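Local coordinates for L-Ala-D/L-Glu Epimerase (Escherichia coli, PDB 1JPD), which belongs to the enolase superfamily and joins an N-terminal domain of the mandelate racemase/muconate lactonizing enzyme type to a C-terminal TIM-barrel-like domain, at residues I123-V129 with A148-K154; L155-I160 with E182-A186. All blocks are in the same frame, centred on the assembly; numbering follows the deposited sequence.

Contact 1: residues I123-V129 with A148-K154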
loop_
_atom_site.group_PDB
_atom_site.type_symbol
_atom_site.label_atom_id
_atom_site.label_comp_id
_atom_site.label_asym_id
_atom_site.label_seq_id
_atom_site.Cartn_x
_atom_site.Cartn_y
_atom_site.Cartn_z
ATOM N N ILE A 123 -5.125 -3.923 -12.611
ATOM C CA ILE A 123 -6.202 -2.980 -12.305
ATOM C C ILE A 123 -5.868 -2.278 -10.994
ATOM O O ILE A 123 -5.677 -2.929 -9.963
ATOM C CB ILE A 123 -7.581 -3.694 -12.143
ATOM C CG1 ILE A 123 -8.027 -4.296 -13.481
ATOM C CG2 ILE A 123 -8.634 -2.701 -11.629
ATOM C CD1 ILE A 123 -9.381 -4.995 -13.432
ATOM N N THR A 124 -5.790 -0.952 -11.042
ATOM C CA THR A 124 -5.478 -0.170 -9.857
ATOM C C THR A 124 -6.642 0.737 -9.496
ATOM O O THR A 124 -7.337 1.252 -10.362
ATOM C CB THR A 124 -4.196 0.679 -10.055
ATOM O OG1 THR A 124 -4.397 1.646 -11.093
ATOM C CG2 THR A 124 -3.037 -0.221 -10.436
ATOM N N ALA A 125 -6.847 0.923 -8.201
ATOM C CA ALA A 125 -7.938 1.743 -7.718
ATOM C C ALA A 125 -7.775 3.218 -8.043
ATOM O O ALA A 125 -6.738 3.816 -7.768
ATOM C CB ALA A 125 -8.079 1.562 -6.226
ATOM N N GLN A 126 -8.808 3.798 -8.641
ATOM C CA GLN A 126 -8.799 5.211 -8.959
ATOM C C GLN A 126 -9.550 5.906 -7.847
ATOM O O GLN A 126 -10.642 5.482 -7.462
ATOM C CB GLN A 126 -9.490 5.478 -10.288
ATOM C CG GLN A 126 -8.555 5.367 -11.452
ATOM C CD GLN A 126 -7.480 6.446 -11.453
ATOM O OE1 GLN A 126 -6.373 6.217 -11.935
ATOM N NE2 GLN A 126 -7.807 7.628 -10.935
ATOM N N THR A 127 -8.966 6.973 -7.321
ATOM C CA THR A 127 -9.601 7.688 -6.241
ATOM C C THR A 127 -10.697 8.632 -6.708
ATOM O O THR A 127 -10.531 9.365 -7.676
ATOM C CB THR A 127 -8.578 8.515 -5.430
ATOM O OG1 THR A 127 -7.665 7.634 -4.771
ATOM C CG2 THR A 127 -9.291 9.375 -4.387
ATOM N N VAL A 128 -11.828 8.577 -6.012
ATOM C CA VAL A 128 -12.941 9.469 -6.255
ATOM C C VAL A 128 -12.919 10.231 -4.940
ATOM O O VAL A 128 -13.314 9.711 -3.897
ATOM C CB VAL A 128 -14.281 8.729 -6.380
ATOM C CG1 VAL A 128 -15.409 9.741 -6.496
ATOM C CG2 VAL A 128 -14.267 7.816 -7.596
ATOM N N VAL A 129 -12.421 11.458 -4.986
ATOM C CA VAL A 129 -12.306 12.266 -3.785
ATOM C C VAL A 129 -13.638 12.793 -3.260
ATOM O O VAL A 129 -14.620 12.889 -3.992
ATOM C CB VAL A 129 -11.348 13.446 -4.034
ATOM C CG1 VAL A 129 -9.997 12.921 -4.529
ATOM C CG2 VAL A 129 -11.954 14.395 -5.051
ATOM N N ALA A 148 -11.147 3.252 -15.806
ATOM C CA ALA A 148 -11.033 2.725 -14.449
ATOM C C ALA A 148 -12.186 1.801 -14.082
ATOM O O ALA A 148 -13.324 2.241 -13.947
ATOM C CB ALA A 148 -10.947 3.867 -13.457
ATOM N N LYS A 149 -11.887 0.518 -13.913
ATOM C CA LYS A 149 -12.910 -0.458 -13.553
ATOM C C LYS A 149 -13.111 -0.535 -12.042
ATOM O O LYS A 149 -14.193 -0.878 -11.569
ATOM C CB LYS A 149 -12.537 -1.836 -14.103
ATOM C CG LYS A 149 -12.647 -1.931 -15.620
ATOM C CD LYS A 149 -12.063 -3.232 -16.161
ATOM C CE LYS A 149 -12.153 -3.264 -17.679
ATOM N NZ LYS A 149 -11.639 -2.003 -18.303
ATOM N N LEU A 150 -12.062 -0.209 -11.294
ATOM C CA LEU A 150 -12.105 -0.235 -9.835
ATOM C C LEU A 150 -11.985 1.190 -9.319
ATOM O O LEU A 150 -10.986 1.855 -9.563
ATOM C CB LEU A 150 -10.951 -1.080 -9.290
ATOM C CG LEU A 150 -10.796 -1.152 -7.771
ATOM C CD1 LEU A 150 -12.062 -1.716 -7.147
ATOM C CD2 LEU A 150 -9.610 -2.023 -7.424
ATOM N N LEU A 151 -13.012 1.658 -8.620
ATOM C CA LEU A 151 -13.024 3.002 -8.062
ATOM C C LEU A 151 -12.941 2.943 -6.542
ATOM O O LEU A 151 -13.663 2.172 -5.904
ATOM C CB LEU A 151 -14.312 3.737 -8.448
ATOM C CG LEU A 151 -14.622 3.954 -9.927
ATOM C CD1 LEU A 151 -15.944 4.698 -10.078
ATOM C CD2 LEU A 151 -13.488 4.743 -10.567
ATOM N N LYS A 152 -12.054 3.746 -5.958
ATOM C CA LYS A 152 -11.938 3.792 -4.505
ATOM C C LYS A 152 -12.613 5.079 -4.075
ATOM O O LYS A 152 -12.084 6.167 -4.302
ATOM C CB LYS A 152 -10.475 3.798 -4.057
ATOM C CG LYS A 152 -10.310 3.798 -2.540
ATOM C CD LYS A 152 -8.851 3.679 -2.116
ATOM C CE LYS A 152 -8.039 4.907 -2.499
ATOM N NZ LYS A 152 -6.601 4.739 -2.165
ATOM N N VAL A 153 -13.792 4.962 -3.475
ATOM C CA VAL A 153 -14.525 6.145 -3.040
ATOM C C VAL A 153 -14.086 6.565 -1.653
ATOM O O VAL A 153 -14.186 5.785 -0.702
ATOM C CB VAL A 153 -16.046 5.887 -3.021
ATOM C CG1 VAL A 153 -16.771 7.130 -2.550
ATOM C CG2 VAL A 153 -16.525 5.500 -4.410
ATOM N N LYS A 154 -13.583 7.791 -1.545
ATOM C CA LYS A 154 -13.143 8.325 -0.258
ATOM C C LYS A 154 -14.355 8.945 0.437
ATOM O O LYS A 154 -15.083 9.736 -0.161
ATOM C CB LYS A 154 -12.064 9.399 -0.463
ATOM C CG LYS A 154 -10.681 8.869 -0.781
ATOM C CD LYS A 154 -9.737 9.033 0.414
ATOM C CE LYS A 154 -8.313 8.590 0.071
ATOM N NZ LYS A 154 -7.682 9.421 -1.007
#

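Contact 2: residues L155-I160 with E182-A186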
loop_
_atom_site.group_PDB
_atom_site.type_symbol
_atom_site.label_atom_id
_atom_site.label_comp_id
_atom_site.label_asym_id
_atom_site.label_seq_id
_atom_site.Cartn_x
_atom_site.Cartn_y
_atom_site.Cartn_z
ATOM N N LEU A 155 -14.589 8.583 1.690
ATOM C CA LEU A 155 -15.725 9.150 2.413
ATOM C C LEU A 155 -15.356 9.574 3.827
ATOM O O LEU A 155 -14.469 8.992 4.463
ATOM C CB LEU A 155 -16.886 8.147 2.506
ATOM C CG LEU A 155 -17.619 7.684 1.251
ATOM C CD1 LEU A 155 -18.677 6.653 1.641
ATOM C CD2 LEU A 155 -18.259 8.870 0.564
ATOM N N ASP A 156 -16.030 10.607 4.309
ATOM C CA ASP A 156 -15.817 11.052 5.669
ATOM C C ASP A 156 -17.095 10.680 6.388
ATOM O O ASP A 156 -17.759 9.722 6.018
ATOM C CB ASP A 156 -15.558 12.566 5.757
ATOM C CG ASP A 156 -16.645 13.402 5.111
ATOM O OD1 ASP A 156 -17.763 12.886 4.866
ATOM O OD2 ASP A 156 -16.374 14.599 4.861
ATOM N N ASN A 157 -17.462 11.450 7.392
ATOM C CA ASN A 157 -18.651 11.144 8.149
ATOM C C ASN A 157 -19.910 11.825 7.619
ATOM O O ASN A 157 -20.965 11.747 8.236
ATOM C CB ASN A 157 -18.409 11.540 9.601
ATOM C CG ASN A 157 -19.174 10.683 10.564
ATOM O OD1 ASN A 157 -19.072 9.456 10.531
ATOM N ND2 ASN A 157 -19.949 11.318 11.433
ATOM N N HIS A 158 -19.818 12.471 6.467
ATOM C CA HIS A 158 -20.976 13.174 5.936
ATOM C C HIS A 158 -21.617 12.608 4.680
ATOM O O HIS A 158 -20.969 11.945 3.872
ATOM C CB HIS A 158 -20.607 14.635 5.698
ATOM C CG HIS A 158 -20.145 15.335 6.935
ATOM N ND1 HIS A 158 -21.008 15.705 7.945
ATOM C CD2 HIS A 158 -18.903 15.667 7.359
ATOM C CE1 HIS A 158 -20.316 16.233 8.939
ATOM N NE2 HIS A 158 -19.036 16.220 8.608
ATOM N N LEU A 159 -22.910 12.886 4.545
ATOM C CA LEU A 159 -23.713 12.463 3.407
ATOM C C LEU A 159 -23.349 11.090 2.846
ATOM O O LEU A 159 -23.244 10.924 1.632
ATOM C CB LEU A 159 -23.604 13.508 2.298
ATOM C CG LEU A 159 -23.932 14.945 2.703
ATOM C CD1 LEU A 159 -23.730 15.865 1.518
ATOM C CD2 LEU A 159 -25.360 15.029 3.205
ATOM N N ILE A 160 -23.173 10.105 3.717
ATOM C CA ILE A 160 -22.817 8.770 3.263
ATOM C C ILE A 160 -23.830 8.146 2.308
ATOM O O ILE A 160 -23.449 7.530 1.316
ATOM C CB ILE A 160 -22.612 7.814 4.451
ATOM C CG1 ILE A 160 -21.443 8.309 5.300
ATOM C CG2 ILE A 160 -22.363 6.395 3.957
ATOM C CD1 ILE A 160 -20.199 8.646 4.490
ATOM N N GLU A 182 -10.799 5.844 8.814
ATOM C CA GLU A 182 -10.950 6.097 10.250
ATOM C C GLU A 182 -11.891 7.240 10.666
ATOM O O GLU A 182 -11.837 7.695 11.810
ATOM C CB GLU A 182 -9.572 6.344 10.883
ATOM C CG GLU A 182 -8.616 5.178 10.782
ATOM C CD GLU A 182 -7.317 5.403 11.534
ATOM O OE1 GLU A 182 -6.520 6.274 11.129
ATOM O OE2 GLU A 182 -7.089 4.701 12.539
ATOM N N SER A 183 -12.768 7.693 9.777
ATOM C CA SER A 183 -13.654 8.801 10.133
ATOM C C SER A 183 -15.046 8.397 10.616
ATOM O O SER A 183 -15.796 9.238 11.116
ATOM C CB SER A 183 -13.793 9.761 8.948
ATOM O OG SER A 183 -14.452 9.132 7.865
ATOM N N TRP A 184 -15.396 7.121 10.474
ATOM C CA TRP A 184 -16.716 6.653 10.895
ATOM C C TRP A 184 -16.764 6.283 12.369
ATOM O O TRP A 184 -15.729 6.179 13.023
ATOM C CB TRP A 184 -17.137 5.457 10.041
ATOM C CG TRP A 184 -17.502 5.829 8.629
ATOM C CD1 TRP A 184 -17.262 7.022 7.999
ATOM C CD2 TRP A 184 -18.128 4.983 7.653
ATOM N NE1 TRP A 184 -17.693 6.966 6.695
ATOM C CE2 TRP A 184 -18.227 5.728 6.454
ATOM C CE3 TRP A 184 -18.607 3.665 7.672
ATOM C CZ2 TRP A 184 -18.787 5.203 5.290
ATOM C CZ3 TRP A 184 -19.164 3.142 6.512
ATOM C CH2 TRP A 184 -19.247 3.910 5.338
ATOM N N ARG A 185 -17.968 6.084 12.898
ATOM C CA ARG A 185 -18.114 5.729 14.305
ATOM C C ARG A 185 -18.935 4.462 14.532
ATOM O O ARG A 185 -19.623 3.978 13.626
ATOM C CB ARG A 185 -18.723 6.905 15.080
ATOM C CG ARG A 185 -17.801 8.126 15.171
ATOM C CD ARG A 185 -16.538 7.840 16.009
ATOM N NE ARG A 185 -15.613 8.976 16.014
ATOM C CZ ARG A 185 -14.614 9.149 15.147
ATOM N NH1 ARG A 185 -14.385 8.254 14.195
ATOM N NH2 ARG A 185 -13.859 10.239 15.211
ATOM N N ALA A 186 -18.842 3.928 15.748
ATOM C CA ALA A 186 -19.553 2.710 16.131
ATOM C C ALA A 186 -21.049 2.856 15.900
ATOM O O ALA A 186 -21.676 2.021 15.245
ATOM C CB ALA A 186 -19.276 2.387 17.598
#

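Contact 1: residues I123-V129 with A148-K154
Thr127 and Lys152 lie side by side and point the same way from neighbouring parallel strands, with Thr127 OG1 3.6 Å from Lys152 CE. The lysine starts out extended, CG anti to its backbone N (chi1 -178°), and bends only at chi3, its NZ salt-bridged to Asp300. Lys154 comes across Thr127 on a chain bent at chi2 and chi4, which sets its NZ 3.7 Å from Thr127 CG2, a methyl contact and not a polar bond. On the other, mainly apolar face Val128 CG2 packs 4.2 Å from Leu151 CB, and Met136 of helix 133-145 touches both Val128 and Val153. Gln126 starts on this face too: chi1 (-88°) sets its CG 3.5 Å from Ala148 CB, and a bend at chi2 then turns the amide away, OE1 accepting from Gly320 N. Four backbone bonds join the strands, from Gln126 N to Leu150 O (3.1 Å) through to Lys154 N to Val128 O (3.0 Å), all with N-H...O angles of at least 163°. In this beta-alpha-beta unit of the barrel the chemistry divides only in part: the Thr127 face carries Lys152, paired with Asp300, and the other packs hydrocarbon against helix 133-145 but includes polar Gln126.

Contact 2: residues L155-I160 with E182-A186
Trp184 turns the pyrrole edge of its indole to the backbone of Asp156, joining two beta-alpha loops of the TIM-barrel-like domain, one following strand 150-154 and the other strand 175-179. Its NE1 donates to Asp156 O at 2.8 Å. The bond is bent, with an N-H...O angle of 138°, and NE1 sits well above the carbonyl plane, 47° out of it, although the oxygen is tilted only slightly from the indole plane. Two aliphatic side chains meet the same ring from different directions. Leu155 CD1 approaches the edge in plane, 3.9 Å from Trp184 CZ2, whereas Ile160 comes obliquely and places CD1 3.7 Å from Trp184 NE1. Trp184 CG is anti to the carbonyl carbon (chi1 -72°), a rotation that carries the indole across to the facing loop. Arg192 of helix 189-198 makes a cation-pi interaction with the indole and also donates to Asn157 OD1, so a single arginine ties both loops to that helix. Ser183 OG lies against the backbone of Asp156, 3.2 Å from its CA, but its hydrogen-bond partner is Ala180 O. Within the first loop, Asp156 closes an Asx turn and also forms a salt bridge with Arg163, so its carboxylate is held by a backbone N-H and a guanidinium together. In that turn His158 N donates to Asp156 OD1 at 2.6 Å, meeting the oxygen from above the carboxylate plane.

Contacts 1 and 2 follow one another along the chain: strand 150-154 of contact 1 runs straight into the 155-160 loop of contact 2 at the Lys154-Leu155 peptide. Their centres are 18 Å apart, about 14 Å and 22 Å from the chain centre, so the path leads outward from the barrel wall to the loops at the carboxyl ends of its strands. In this superfamily the active site lies at that end. As plain spacing, Lys152 NZ and Lys154 NZ are 4.9 Å apart, and Lys154 NZ is 12.6 Å from Glu182 OE1, the oxygen that salt-bridges Arg53. That bridge connects the second loop to the N-terminal part of the chain.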